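Local coordinates for benzoate transport porin BenP (Acinetobacter baumannii AB307-0294, PDB 5DL8), which probably forms a pore in the outer membrane that lets small solutes through, benzoate perhaps among them, and carries bound calcium, at residues Lys355-Asn366 with Leu379-His390. Residues are numbered along the deposited sequence; the frame is centred on the assembly and turned at random.
Sequences KNHETESNVILN and LQYIRIDYNVKH. With CA (calcium ion), chain H.
Glu-358 and Tyr-386 meet across the two strands through their polar ends. From CB outward, Glu-358 CB lies 3.3 Å from the carbonyl oxygen of Asn-387 and also touches CB of Val-388 and CE1 of Tyr-386. With CG between the backbone N and the carbonyl carbon (chi1 63°), the extended chain carries the carboxylate to the phenol of Tyr-386. The carboxylate carbon CD reaches the edge of the Tyr-386 ring, near its plane, with the carboxylate turned 68° from the ring. At the tip, OE2 takes a very short hydrogen bond, 2.5 Å, from Tyr-386 OH, while OE1 pairs with Lys-315. With a partner on each oxygen, the carboxylate of this buried acid is probably held in its rotation.

At the 355 end, Asn-356 grips the backbone of His-390 twice. OD1 accepts His-390 N at 3.0 Å, almost straight (171°), and also His-357 N, the two donors coming from opposite faces of its plane; ND2 gives a bond to His-390 O. Next to it, CB of Lys-389 sits over one face of the His-357 ring, a CH-pi contact.

Farther down, Asn-366 and Gln-380 lie side by side: NE2 of the glutamine reaches a lone pair of Asn-366 OD1 at 2.9 Å. On the face of Ser-361, Arg-383 holds Asp-385 side-on through NE and NH2, while a water joins Ser-361 OG to Asp-385 OD2.

Paired backbone bonds at Thr-359/Asn-387, Ser-361/Asp-385, Val-363/Arg-383 and Leu-365/Tyr-381 alternate with non-hydrogen-bonded pairs. Where the strand 379-388 ends, Val-388 O binds calcium at 2.8 Å, at a site that includes Gly-391 and Asp-393. The segments are the two arms of an antiparallel beta hairpin in the wall of an OprD-family outer-membrane beta-barrel, with a calcium site at one strand end.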
loop_
_atom_site.group_PDB
_atom_site.type_symbol
_atom_site.label_atom_id
_atom_site.label_comp_id
_atom_site.label_asym_id
_atom_site.label_seq_id
_atom_site.Cartn_x
_atom_site.Cartn_y
_atom_site.Cartn_z
ATOM N N LYS A 355 27.997 -3.638 12.800
ATOM C CA LYS A 355 26.721 -3.660 13.479
ATOM C C LYS A 355 26.042 -2.315 13.225
ATOM O O LYS A 355 26.683 -1.272 13.337
ATOM C CB LYS A 355 26.917 -3.844 14.953
ATOM C CG LYS A 355 27.715 -5.093 15.348
ATOM C CD LYS A 355 27.600 -5.342 16.845
ATOM C CE LYS A 355 26.262 -6.013 17.117
ATOM N NZ LYS A 355 25.499 -5.305 18.162
ATOM N N ASN A 356 24.755 -2.345 12.863
ATOM C CA ASN A 356 24.075 -1.121 12.518
ATOM C C ASN A 356 22.829 -0.909 13.344
ATOM O O ASN A 356 22.294 -1.819 13.900
ATOM C CB ASN A 356 23.785 -1.143 10.992
ATOM C CG ASN A 356 23.770 0.208 10.358
ATOM O OD1 ASN A 356 23.920 1.199 11.010
ATOM N ND2 ASN A 356 23.545 0.244 9.062
ATOM N N HIS A 357 22.332 0.338 13.344
ATOM C CA HIS A 357 21.079 0.657 13.941
ATOM C C HIS A 357 20.479 1.849 13.281
ATOM O O HIS A 357 21.213 2.715 12.720
ATOM C CB HIS A 357 21.242 0.780 15.497
ATOM C CG HIS A 357 22.132 1.894 15.996
ATOM N ND1 HIS A 357 21.724 3.214 16.091
ATOM C CD2 HIS A 357 23.381 1.874 16.513
ATOM C CE1 HIS A 357 22.694 3.965 16.589
ATOM N NE2 HIS A 357 23.699 3.168 16.877
ATOM N N GLU A 358 19.142 1.972 13.343
ATOM C CA GLU A 358 18.512 3.108 12.624
ATOM C C GLU A 358 17.206 3.523 13.282
ATOM O O GLU A 358 16.607 2.732 14.018
ATOM C CB GLU A 358 18.284 2.729 11.144
ATOM C CG GLU A 358 17.311 1.571 11.053
ATOM C CD GLU A 358 17.159 0.917 9.683
ATOM O OE1 GLU A 358 16.328 -0.083 9.591
ATOM O OE2 GLU A 358 17.833 1.409 8.706
ATOM N N THR A 359 16.785 4.743 13.045
ATOM C CA THR A 359 15.558 5.276 13.592
ATOM C C THR A 359 14.770 5.957 12.529
ATOM O O THR A 359 15.347 6.573 11.619
ATOM C CB THR A 359 15.758 6.284 14.805
ATOM O OG1 THR A 359 16.522 7.429 14.398
ATOM C CG2 THR A 359 16.422 5.648 15.961
ATOM N N GLU A 360 13.452 5.916 12.628
ATOM C CA GLU A 360 12.585 6.698 11.704
ATOM C C GLU A 360 11.422 7.297 12.493
ATOM O O GLU A 360 10.730 6.578 13.204
ATOM C CB GLU A 360 12.003 5.833 10.613
ATOM C CG GLU A 360 11.246 6.662 9.517
ATOM C CD GLU A 360 10.537 5.833 8.438
ATOM O OE1 GLU A 360 11.219 5.032 7.730
ATOM O OE2 GLU A 360 9.298 5.999 8.302
ATOM N N SER A 361 11.252 8.605 12.404
ATOM C CA SER A 361 10.102 9.308 12.972
ATOM C C SER A 361 9.205 9.789 11.817
ATOM O O SER A 361 9.679 10.042 10.726
ATOM C CB SER A 361 10.565 10.422 13.962
ATOM O OG SER A 361 11.337 11.370 13.275
ATOM N N ASN A 362 7.929 9.811 12.049
ATOM C CA ASN A 362 6.915 10.304 11.155
ATOM C C ASN A 362 5.966 11.248 11.936
ATOM O O ASN A 362 5.460 10.853 13.020
ATOM C CB ASN A 362 5.969 9.142 10.703
ATOM C CG ASN A 362 6.642 8.037 9.893
ATOM O OD1 ASN A 362 7.789 8.126 9.496
ATOM N ND2 ASN A 362 5.857 7.033 9.557
ATOM N N VAL A 363 5.605 12.369 11.315
ATOM C CA VAL A 363 4.540 13.257 11.797
ATOM C C VAL A 363 3.511 13.400 10.633
ATOM O O VAL A 363 3.919 13.586 9.510
ATOM C CB VAL A 363 5.118 14.664 12.217
ATOM C CG1 VAL A 363 3.994 15.624 12.651
ATOM C CG2 VAL A 363 6.110 14.548 13.371
ATOM N N ILE A 364 2.207 13.190 10.889
ATOM C CA ILE A 364 1.123 13.155 9.887
ATOM C C ILE A 364 0.032 14.072 10.442
ATOM O O ILE A 364 -0.529 13.821 11.583
ATOM C CB ILE A 364 0.614 11.738 9.758
ATOM C CG1 ILE A 364 1.782 10.772 9.421
ATOM C CG2 ILE A 364 -0.530 11.604 8.745
ATOM C CD1 ILE A 364 1.508 9.381 9.926
ATOM N N LEU A 365 -0.218 15.157 9.692
ATOM C CA LEU A 365 -1.206 16.157 10.021
ATOM C C LEU A 365 -2.299 16.092 8.902
ATOM O O LEU A 365 -1.936 16.059 7.739
ATOM C CB LEU A 365 -0.531 17.576 10.096
ATOM C CG LEU A 365 0.595 17.735 11.184
ATOM C CD1 LEU A 365 1.015 19.199 11.396
ATOM C CD2 LEU A 365 0.200 17.176 12.560
ATOM N N ASN A 366 -3.602 15.964 9.273
ATOM C CA ASN A 366 -4.710 15.958 8.338
ATOM C C ASN A 366 -5.681 17.062 8.716
ATOM O O ASN A 366 -5.950 17.188 9.890
ATOM C CB ASN A 366 -5.449 14.643 8.281
ATOM C CG ASN A 366 -4.607 13.587 7.655
ATOM O OD1 ASN A 366 -4.204 13.648 6.443
ATOM N ND2 ASN A 366 -4.229 12.630 8.488
ATOM N N LEU A 379 -6.089 19.135 3.452
ATOM C CA LEU A 379 -4.656 19.275 3.435
ATOM C C LEU A 379 -4.031 18.103 4.226
ATOM O O LEU A 379 -4.592 17.622 5.265
ATOM C CB LEU A 379 -4.153 20.588 4.106
ATOM C CG LEU A 379 -4.763 21.899 3.722
ATOM C CD1 LEU A 379 -4.331 22.955 4.773
ATOM C CD2 LEU A 379 -4.450 22.305 2.323
ATOM N N GLN A 380 -2.834 17.716 3.797
ATOM C CA GLN A 380 -2.051 16.721 4.492
ATOM C C GLN A 380 -0.613 17.085 4.360
ATOM O O GLN A 380 -0.146 17.425 3.208
ATOM C CB GLN A 380 -2.273 15.323 3.881
ATOM C CG GLN A 380 -1.647 14.157 4.683
ATOM C CD GLN A 380 -1.835 12.869 3.959
ATOM O OE1 GLN A 380 -1.245 12.622 2.876
ATOM N NE2 GLN A 380 -2.727 12.061 4.484
ATOM N N TYR A 381 0.054 17.024 5.516
ATOM C CA TYR A 381 1.468 17.220 5.702
ATOM C C TYR A 381 2.073 15.976 6.459
ATOM O O TYR A 381 1.596 15.557 7.581
ATOM C CB TYR A 381 1.781 18.467 6.538
ATOM C CG TYR A 381 3.256 18.648 6.858
ATOM C CD1 TYR A 381 4.200 18.804 5.835
ATOM C CD2 TYR A 381 3.719 18.555 8.128
ATOM C CE1 TYR A 381 5.563 18.921 6.084
ATOM C CE2 TYR A 381 5.098 18.675 8.409
ATOM C CZ TYR A 381 6.022 18.850 7.360
ATOM O OH TYR A 381 7.400 18.943 7.596
ATOM N N ILE A 382 3.161 15.479 5.870
ATOM C CA ILE A 382 3.914 14.367 6.352
ATOM C C ILE A 382 5.389 14.735 6.464
ATOM O O ILE A 382 6.035 15.301 5.493
ATOM C CB ILE A 382 3.669 13.125 5.523
ATOM C CG1 ILE A 382 2.283 12.620 5.815
ATOM C CG2 ILE A 382 4.550 11.957 6.024
ATOM C CD1 ILE A 382 1.705 11.706 4.771
ATOM N N ARG A 383 5.934 14.497 7.643
ATOM C CA ARG A 383 7.351 14.741 7.905
ATOM C C ARG A 383 8.042 13.423 8.289
ATOM O O ARG A 383 7.656 12.779 9.293
ATOM C CB ARG A 383 7.588 15.825 9.013
ATOM C CG ARG A 383 9.020 15.995 9.500
ATOM C CD ARG A 383 9.845 16.645 8.400
ATOM N NE ARG A 383 11.301 16.628 8.724
ATOM C CZ ARG A 383 12.253 17.286 8.029
ATOM N NH1 ARG A 383 11.955 18.051 6.998
ATOM N NH2 ARG A 383 13.503 17.167 8.370
ATOM N N ILE A 384 9.068 13.041 7.525
ATOM C CA ILE A 384 9.892 11.872 7.819
ATOM C C ILE A 384 11.303 12.270 8.153
ATOM O O ILE A 384 11.921 13.132 7.464
ATOM C CB ILE A 384 9.829 10.915 6.641
ATOM C CG1 ILE A 384 8.380 10.356 6.516
ATOM C CG2 ILE A 384 10.747 9.674 6.846
ATOM C CD1 ILE A 384 8.150 10.084 5.070
ATOM N N ASP A 385 11.788 11.789 9.268
ATOM C CA ASP A 385 13.227 11.856 9.624
ATOM C C ASP A 385 13.773 10.425 9.867
ATOM O O ASP A 385 13.348 9.727 10.868
ATOM C CB ASP A 385 13.508 12.721 10.899
ATOM C CG ASP A 385 13.163 14.200 10.677
ATOM O OD1 ASP A 385 14.112 14.926 10.219
ATOM O OD2 ASP A 385 11.992 14.627 10.954
ATOM N N TYR A 386 14.792 10.078 9.049
ATOM C CA TYR A 386 15.508 8.818 9.085
ATOM C C TYR A 386 16.924 9.055 9.479
ATOM O O TYR A 386 17.611 9.868 8.910
ATOM C CB TYR A 386 15.441 8.154 7.702
ATOM C CG TYR A 386 16.279 6.864 7.573
ATOM C CD1 TYR A 386 15.863 5.663 8.205
ATOM C CD2 TYR A 386 17.507 6.851 6.884
ATOM C CE1 TYR A 386 16.610 4.494 8.106
ATOM C CE2 TYR A 386 18.263 5.676 6.811
ATOM C CZ TYR A 386 17.797 4.493 7.420
ATOM O OH TYR A 386 18.510 3.341 7.335
ATOM N N ASN A 387 17.421 8.254 10.395
ATOM C CA ASN A 387 18.850 8.244 10.731
ATOM C C ASN A 387 19.388 6.815 10.940
ATOM O O ASN A 387 18.754 5.980 11.523
ATOM C CB ASN A 387 19.157 9.078 11.993
ATOM C CG ASN A 387 18.751 10.580 11.861
ATOM O OD1 ASN A 387 19.588 11.466 11.600
ATOM N ND2 ASN A 387 17.508 10.860 12.111
ATOM N N VAL A 388 20.666 6.638 10.634
ATOM C CA VAL A 388 21.299 5.322 10.591
ATOM C C VAL A 388 22.748 5.487 10.940
ATOM O O VAL A 388 23.357 6.454 10.472
ATOM C CB VAL A 388 21.060 4.589 9.214
ATOM C CG1 VAL A 388 21.584 5.382 7.967
ATOM C CG2 VAL A 388 21.658 3.182 9.246
ATOM N N LYS A 389 23.340 4.569 11.724
ATOM C CA LYS A 389 24.774 4.708 11.993
ATOM C C LYS A 389 25.713 4.548 10.728
ATOM O O LYS A 389 26.628 5.370 10.500
ATOM C CB LYS A 389 25.172 3.727 13.062
ATOM C CG LYS A 389 26.569 3.930 13.622
ATOM C CD LYS A 389 26.965 2.751 14.551
ATOM C CE LYS A 389 28.326 3.054 15.202
ATOM N NZ LYS A 389 28.660 1.955 16.117
ATOM N N HIS A 390 25.489 3.501 9.932
ATOM C CA HIS A 390 26.113 3.381 8.584
ATOM C C HIS A 390 25.073 3.464 7.456
ATOM O O HIS A 390 24.231 2.552 7.271
ATOM C CB HIS A 390 26.904 2.082 8.509
ATOM C CG HIS A 390 27.938 1.977 9.566
ATOM N ND1 HIS A 390 27.724 1.334 10.765
ATOM C CD2 HIS A 390 29.200 2.446 9.616
ATOM C CE1 HIS A 390 28.817 1.397 11.504
ATOM N NE2 HIS A 390 29.722 2.079 10.836
HETATM CA CA CA H . 24.575 8.183 8.719
HETATM O O HOH W 1 15.395 9.264 13.002
HETATM O O HOH W 2 9.776 13.088 11.869
HETATM O O HOH W 3 -5.670 15.112 4.889
#